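Exported gluconolactonase (Xanthomonas campestris pv. campestris, PDB 3DR2) hydrolyses gluconolactone to gluconate, probably with the help of calcium, in a glucose secondary metabolic pathway, as a six-bladed beta-propeller of the SMP-30 family. Local coordinates at residues D135-R140 against L193-E199; D141-T147 against S170-P176. One frame throughout, in Å; residues are numbered along the deposited sequence.

Interaction 1: D135-R140 against L193-E199; sequences DLIVAR and LAFSPDE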
# COMPACT_ATOMS: atom_id res chain seq x y z
N ASP A 135 3.84 -16.38 -8.46
CA ASP A 135 5.20 -16.72 -8.02
C ASP A 135 5.92 -17.42 -9.17
O ASP A 135 5.28 -17.96 -10.08
CB ASP A 135 5.12 -17.63 -6.78
CG ASP A 135 6.36 -17.53 -5.89
OD1 ASP A 135 6.30 -18.02 -4.74
OD2 ASP A 135 7.38 -16.98 -6.35
N LEU A 136 7.25 -17.40 -9.14
CA LEU A 136 8.03 -18.03 -10.21
C LEU A 136 9.36 -18.56 -9.73
O LEU A 136 9.85 -18.18 -8.66
CB LEU A 136 8.26 -17.03 -11.35
CG LEU A 136 9.36 -15.96 -11.20
CD1 LEU A 136 9.35 -15.08 -12.44
CD2 LEU A 136 9.13 -15.12 -9.95
N ILE A 137 9.94 -19.46 -10.53
CA ILE A 137 11.24 -20.05 -10.24
C ILE A 137 11.94 -20.25 -11.57
O ILE A 137 11.31 -20.20 -12.63
CB ILE A 137 11.11 -21.43 -9.53
CG1 ILE A 137 10.36 -22.42 -10.42
CG2 ILE A 137 10.42 -21.25 -8.19
CD1 ILE A 137 10.25 -23.83 -9.84
N VAL A 138 13.25 -20.45 -11.52
CA VAL A 138 14.03 -20.68 -12.73
C VAL A 138 14.68 -22.05 -12.62
O VAL A 138 15.40 -22.32 -11.66
CB VAL A 138 15.13 -19.61 -12.89
CG1 VAL A 138 15.88 -19.84 -14.19
CG2 VAL A 138 14.51 -18.22 -12.85
N ALA A 139 14.41 -22.91 -13.60
CA ALA A 139 14.98 -24.26 -13.60
C ALA A 139 16.44 -24.23 -14.03
O ALA A 139 16.92 -23.23 -14.56
CB ALA A 139 14.17 -25.17 -14.52
N ARG A 140 17.14 -25.34 -13.80
CA ARG A 140 18.55 -25.42 -14.17
C ARG A 140 18.79 -25.18 -15.66
O ARG A 140 19.87 -24.75 -16.05
CB ARG A 140 19.13 -26.77 -13.76
CG ARG A 140 19.55 -26.83 -12.30
CD ARG A 140 20.44 -28.04 -12.04
NE ARG A 140 19.68 -29.28 -11.95
CZ ARG A 140 19.11 -29.71 -10.83
NH1 ARG A 140 19.22 -29.00 -9.71
NH2 ARG A 140 18.43 -30.85 -10.83
N LEU A 193 5.61 -22.42 -5.71
CA LEU A 193 6.14 -23.57 -6.44
C LEU A 193 7.63 -23.66 -6.21
O LEU A 193 8.28 -22.66 -5.88
CB LEU A 193 5.85 -23.46 -7.94
CG LEU A 193 6.69 -22.49 -8.78
CD1 LEU A 193 6.46 -22.76 -10.27
CD2 LEU A 193 6.34 -21.05 -8.44
N ALA A 194 8.16 -24.87 -6.37
CA ALA A 194 9.58 -25.13 -6.19
C ALA A 194 9.91 -26.55 -6.64
O ALA A 194 9.09 -27.46 -6.51
CB ALA A 194 9.96 -24.96 -4.72
N PHE A 195 11.12 -26.74 -7.15
CA PHE A 195 11.59 -28.05 -7.60
C PHE A 195 12.36 -28.76 -6.49
O PHE A 195 12.91 -28.12 -5.60
CB PHE A 195 12.54 -27.93 -8.79
CG PHE A 195 11.87 -27.99 -10.12
CD1 PHE A 195 11.85 -26.88 -10.95
CD2 PHE A 195 11.28 -29.17 -10.56
CE1 PHE A 195 11.25 -26.94 -12.20
CE2 PHE A 195 10.68 -29.24 -11.81
CZ PHE A 195 10.66 -28.12 -12.63
N SER A 196 12.39 -30.09 -6.56
CA SER A 196 13.16 -30.87 -5.60
C SER A 196 14.59 -30.68 -6.11
O SER A 196 14.79 -30.23 -7.24
CB SER A 196 12.77 -32.34 -5.69
OG SER A 196 12.96 -32.82 -7.01
N PRO A 197 15.59 -31.02 -5.29
CA PRO A 197 16.95 -30.83 -5.80
C PRO A 197 17.24 -31.52 -7.14
O PRO A 197 17.89 -30.93 -8.01
CB PRO A 197 17.84 -31.34 -4.66
CG PRO A 197 16.92 -32.19 -3.81
CD PRO A 197 15.61 -31.47 -3.89
N ASP A 198 16.76 -32.74 -7.33
CA ASP A 198 17.01 -33.45 -8.59
C ASP A 198 16.05 -33.03 -9.70
O ASP A 198 16.11 -33.55 -10.82
CB ASP A 198 16.94 -34.97 -8.37
CG ASP A 198 15.55 -35.45 -7.98
OD1 ASP A 198 15.40 -36.67 -7.75
OD2 ASP A 198 14.60 -34.63 -7.90
N GLU A 199 15.16 -32.10 -9.39
CA GLU A 199 14.17 -31.61 -10.34
C GLU A 199 13.23 -32.68 -10.90
O GLU A 199 12.62 -32.47 -11.94
CB GLU A 199 14.86 -30.87 -11.49
CG GLU A 199 15.43 -29.51 -11.09
CD GLU A 199 15.87 -28.68 -12.28
OE1 GLU A 199 16.21 -27.50 -12.09
OE2 GLU A 199 15.88 -29.21 -13.42
O HOH W 1 7.02 -20.52 -3.77
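In this six-bladed propeller the innermost strands of two successive blades, 136-138 and 193-195, run 19° from parallel, and Ile137 and Leu193 fill the gap between them. No backbone-to-backbone hydrogen bond links the segments; each direct bond across has a side chain at one end. Leu193 lays CD1 3.9 Å from Ile137 CG1, while Ile137 CD1 reaches Phe195 CD1 at 3.6 Å. CG1 of Ile137 stands between its backbone N and carbonyl carbon (chi1 61°), which points CD1 across to the neighbouring strand, against Ala194 CA. At one end a water donates to Asp135 OD1 and accepts from Leu193 N. At the other, Arg140 N gives a fairly straight bond to the syn lone pair of Glu199 OE1, at 2.9 Å. The bent Arg140 chain lets NH1 and NH2 both donate to Pro197 O, each at 2.9 Å, the oxygen lying close to the guanidinium plane. Glu199 CG covers one face of that group, its carboxylate stacked 14° from parallel; OE1 is well out of the guanidinium plane, so the long NE-OE1 salt bridge is charge alone. Trp145 of strand 144-147 packs against Ile137, Leu193 and Phe195, and strand 244-246 of a further blade covers Ala194.

Interaction 2: D141-T147 against S170-P176; sequences DGAIWFT and SVYRLPP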
# COMPACT_ATOMS: atom_id res chain seq x y z
N ASP A 141 17.79 -25.46 -16.50
CA ASP A 141 17.95 -25.26 -17.93
C ASP A 141 17.57 -23.85 -18.39
O ASP A 141 17.50 -23.57 -19.59
CB ASP A 141 17.16 -26.33 -18.70
CG ASP A 141 15.66 -26.17 -18.58
OD1 ASP A 141 15.19 -25.49 -17.64
OD2 ASP A 141 14.93 -26.73 -19.43
N GLY A 142 17.32 -22.97 -17.43
CA GLY A 142 16.98 -21.60 -17.77
C GLY A 142 15.51 -21.29 -17.98
O GLY A 142 15.15 -20.12 -18.14
N ALA A 143 14.67 -22.31 -18.00
CA ALA A 143 13.24 -22.11 -18.19
C ALA A 143 12.64 -21.46 -16.94
O ALA A 143 13.03 -21.78 -15.83
CB ALA A 143 12.56 -23.45 -18.45
N ILE A 144 11.70 -20.55 -17.15
CA ILE A 144 11.03 -19.88 -16.03
C ILE A 144 9.68 -20.54 -15.84
O ILE A 144 8.87 -20.60 -16.77
CB ILE A 144 10.81 -18.37 -16.33
CG1 ILE A 144 12.15 -17.66 -16.45
CG2 ILE A 144 9.96 -17.74 -15.22
CD1 ILE A 144 12.03 -16.25 -16.95
N TRP A 145 9.44 -21.06 -14.64
CA TRP A 145 8.17 -21.71 -14.31
C TRP A 145 7.39 -20.78 -13.39
O TRP A 145 7.97 -20.19 -12.48
CB TRP A 145 8.41 -23.03 -13.57
CG TRP A 145 9.02 -24.12 -14.38
CD1 TRP A 145 10.29 -24.15 -14.90
CD2 TRP A 145 8.41 -25.36 -14.74
NE1 TRP A 145 10.50 -25.35 -15.56
CE2 TRP A 145 9.36 -26.10 -15.47
CE3 TRP A 145 7.15 -25.92 -14.50
CZ2 TRP A 145 9.08 -27.38 -15.98
CZ3 TRP A 145 6.87 -27.19 -15.01
CH2 TRP A 145 7.84 -27.90 -15.73
N PHE A 146 6.09 -20.66 -13.60
CA PHE A 146 5.31 -19.78 -12.74
C PHE A 146 3.86 -20.20 -12.59
O PHE A 146 3.35 -20.99 -13.38
CB PHE A 146 5.40 -18.34 -13.26
CG PHE A 146 4.73 -18.12 -14.60
CD1 PHE A 146 3.40 -17.71 -14.67
CD2 PHE A 146 5.45 -18.26 -15.79
CE1 PHE A 146 2.80 -17.44 -15.90
CE2 PHE A 146 4.86 -17.99 -17.02
CZ PHE A 146 3.53 -17.57 -17.07
N THR A 147 3.21 -19.67 -11.56
CA THR A 147 1.81 -19.96 -11.27
C THR A 147 0.95 -18.78 -11.72
O THR A 147 1.37 -17.62 -11.62
CB THR A 147 1.58 -20.19 -9.77
OG1 THR A 147 2.07 -19.05 -9.05
CG2 THR A 147 2.31 -21.43 -9.31
N SER A 170 -3.19 -21.90 -14.43
CA SER A 170 -2.16 -22.88 -14.72
C SER A 170 -0.77 -22.61 -14.20
O SER A 170 -0.45 -21.52 -13.73
CB SER A 170 -2.08 -23.08 -16.23
OG SER A 170 -3.36 -23.33 -16.78
N VAL A 171 0.05 -23.66 -14.27
CA VAL A 171 1.46 -23.59 -13.92
C VAL A 171 2.04 -23.62 -15.33
O VAL A 171 1.70 -24.51 -16.11
CB VAL A 171 1.95 -24.84 -13.15
CG1 VAL A 171 3.47 -24.81 -13.06
CG2 VAL A 171 1.35 -24.87 -11.76
N TYR A 172 2.87 -22.65 -15.66
CA TYR A 172 3.46 -22.59 -17.00
C TYR A 172 4.97 -22.71 -16.99
O TYR A 172 5.62 -22.47 -15.97
CB TYR A 172 3.13 -21.26 -17.69
CG TYR A 172 1.66 -21.00 -17.94
CD1 TYR A 172 0.87 -20.38 -16.97
CD2 TYR A 172 1.08 -21.32 -19.16
CE1 TYR A 172 -0.46 -20.08 -17.22
CE2 TYR A 172 -0.25 -21.03 -19.42
CZ TYR A 172 -1.01 -20.41 -18.45
OH TYR A 172 -2.33 -20.13 -18.70
N ARG A 173 5.52 -23.08 -18.14
CA ARG A 173 6.96 -23.19 -18.32
C ARG A 173 7.35 -22.33 -19.52
O ARG A 173 6.83 -22.52 -20.62
CB ARG A 173 7.39 -24.63 -18.58
CG ARG A 173 8.87 -24.76 -18.94
CD ARG A 173 9.30 -26.21 -19.08
NE ARG A 173 10.73 -26.33 -19.40
CZ ARG A 173 11.24 -26.21 -20.62
NH1 ARG A 173 12.55 -26.33 -20.81
NH2 ARG A 173 10.45 -26.00 -21.66
N LEU A 174 8.25 -21.38 -19.30
CA LEU A 174 8.70 -20.50 -20.37
C LEU A 174 10.11 -20.94 -20.75
O LEU A 174 11.06 -20.75 -20.00
CB LEU A 174 8.72 -19.04 -19.90
CG LEU A 174 8.67 -17.94 -20.98
CD1 LEU A 174 8.95 -16.60 -20.33
CD2 LEU A 174 9.67 -18.21 -22.07
N PRO A 175 10.26 -21.55 -21.94
CA PRO A 175 11.55 -22.03 -22.44
C PRO A 175 12.57 -20.91 -22.61
O PRO A 175 12.20 -19.78 -22.95
CB PRO A 175 11.19 -22.68 -23.77
CG PRO A 175 9.77 -23.10 -23.59
CD PRO A 175 9.18 -21.90 -22.88
N PRO A 176 13.86 -21.21 -22.39
CA PRO A 176 14.94 -20.23 -22.52
C PRO A 176 15.28 -19.98 -23.99
O PRO A 176 15.49 -18.85 -24.41
CB PRO A 176 16.08 -20.88 -21.76
CG PRO A 176 15.87 -22.33 -22.07
CD PRO A 176 14.38 -22.50 -21.91
O HOH W 2 12.56 -26.57 -17.31
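Arg173 lays its aliphatic chain over one face of the Trp145 indole, CB making a CH-pi contact 4.0 Å from the centroid of the six-membered ring and only 10° off its normal. Extended from CG to NE, with CG opposite the backbone N (chi1 173°), the chain carries the guanidinium past the ring toward Asp141. There NH1 donates to Asp141 OD2 at 2.8 Å, within the guanidinium plane and on the syn side of the carboxylate, and Gln182 takes NH2. A water at the indole edge ties the group together: it accepts from Trp145 NE1 and Arg173 NE and donates to Asp141 OD1. The same OD1 receives Ala143 N from above the carboxylate plane, closing an Asx turn. On the other face of the sheet Tyr172 CB makes a second CH-pi contact, 4.0 Å from the Phe146 ring centroid, and the two rings, 25° from parallel, are displaced with little overlap. Between these layers run paired backbone bonds, Ile144 with Leu174 and Phe146 with Tyr172, among them Leu174 N to Ile144 O at 2.7 Å. This is the antiparallel pairing of the second and third strands of a four-stranded propeller blade.

How the interactions relate
Interaction 2 holds one blade together, whereas interaction 1 joins that blade to the next. They share a sheet: strand 136-138 pairs with 144-147, Ile137 N lying 2.9 Å from Trp145 O in a probable hydrogen bond. Residues 141-147 and 170-176 are mostly buried and bound by a backbone ladder with aromatic packing on both faces; 135-140 and 193-199, partly buried, depend on apolar side chains and exposed arginine bonds. Trp145 serves both: its face takes the Arg173 methylenes, and it meets Phe195 edge to face. The side chain of Ile137 lies about 4 Å from a bound calcium ion and that of Thr147 about 6 Å; calcium ligands Asn134 and Asn191 just precede interaction 1's segments.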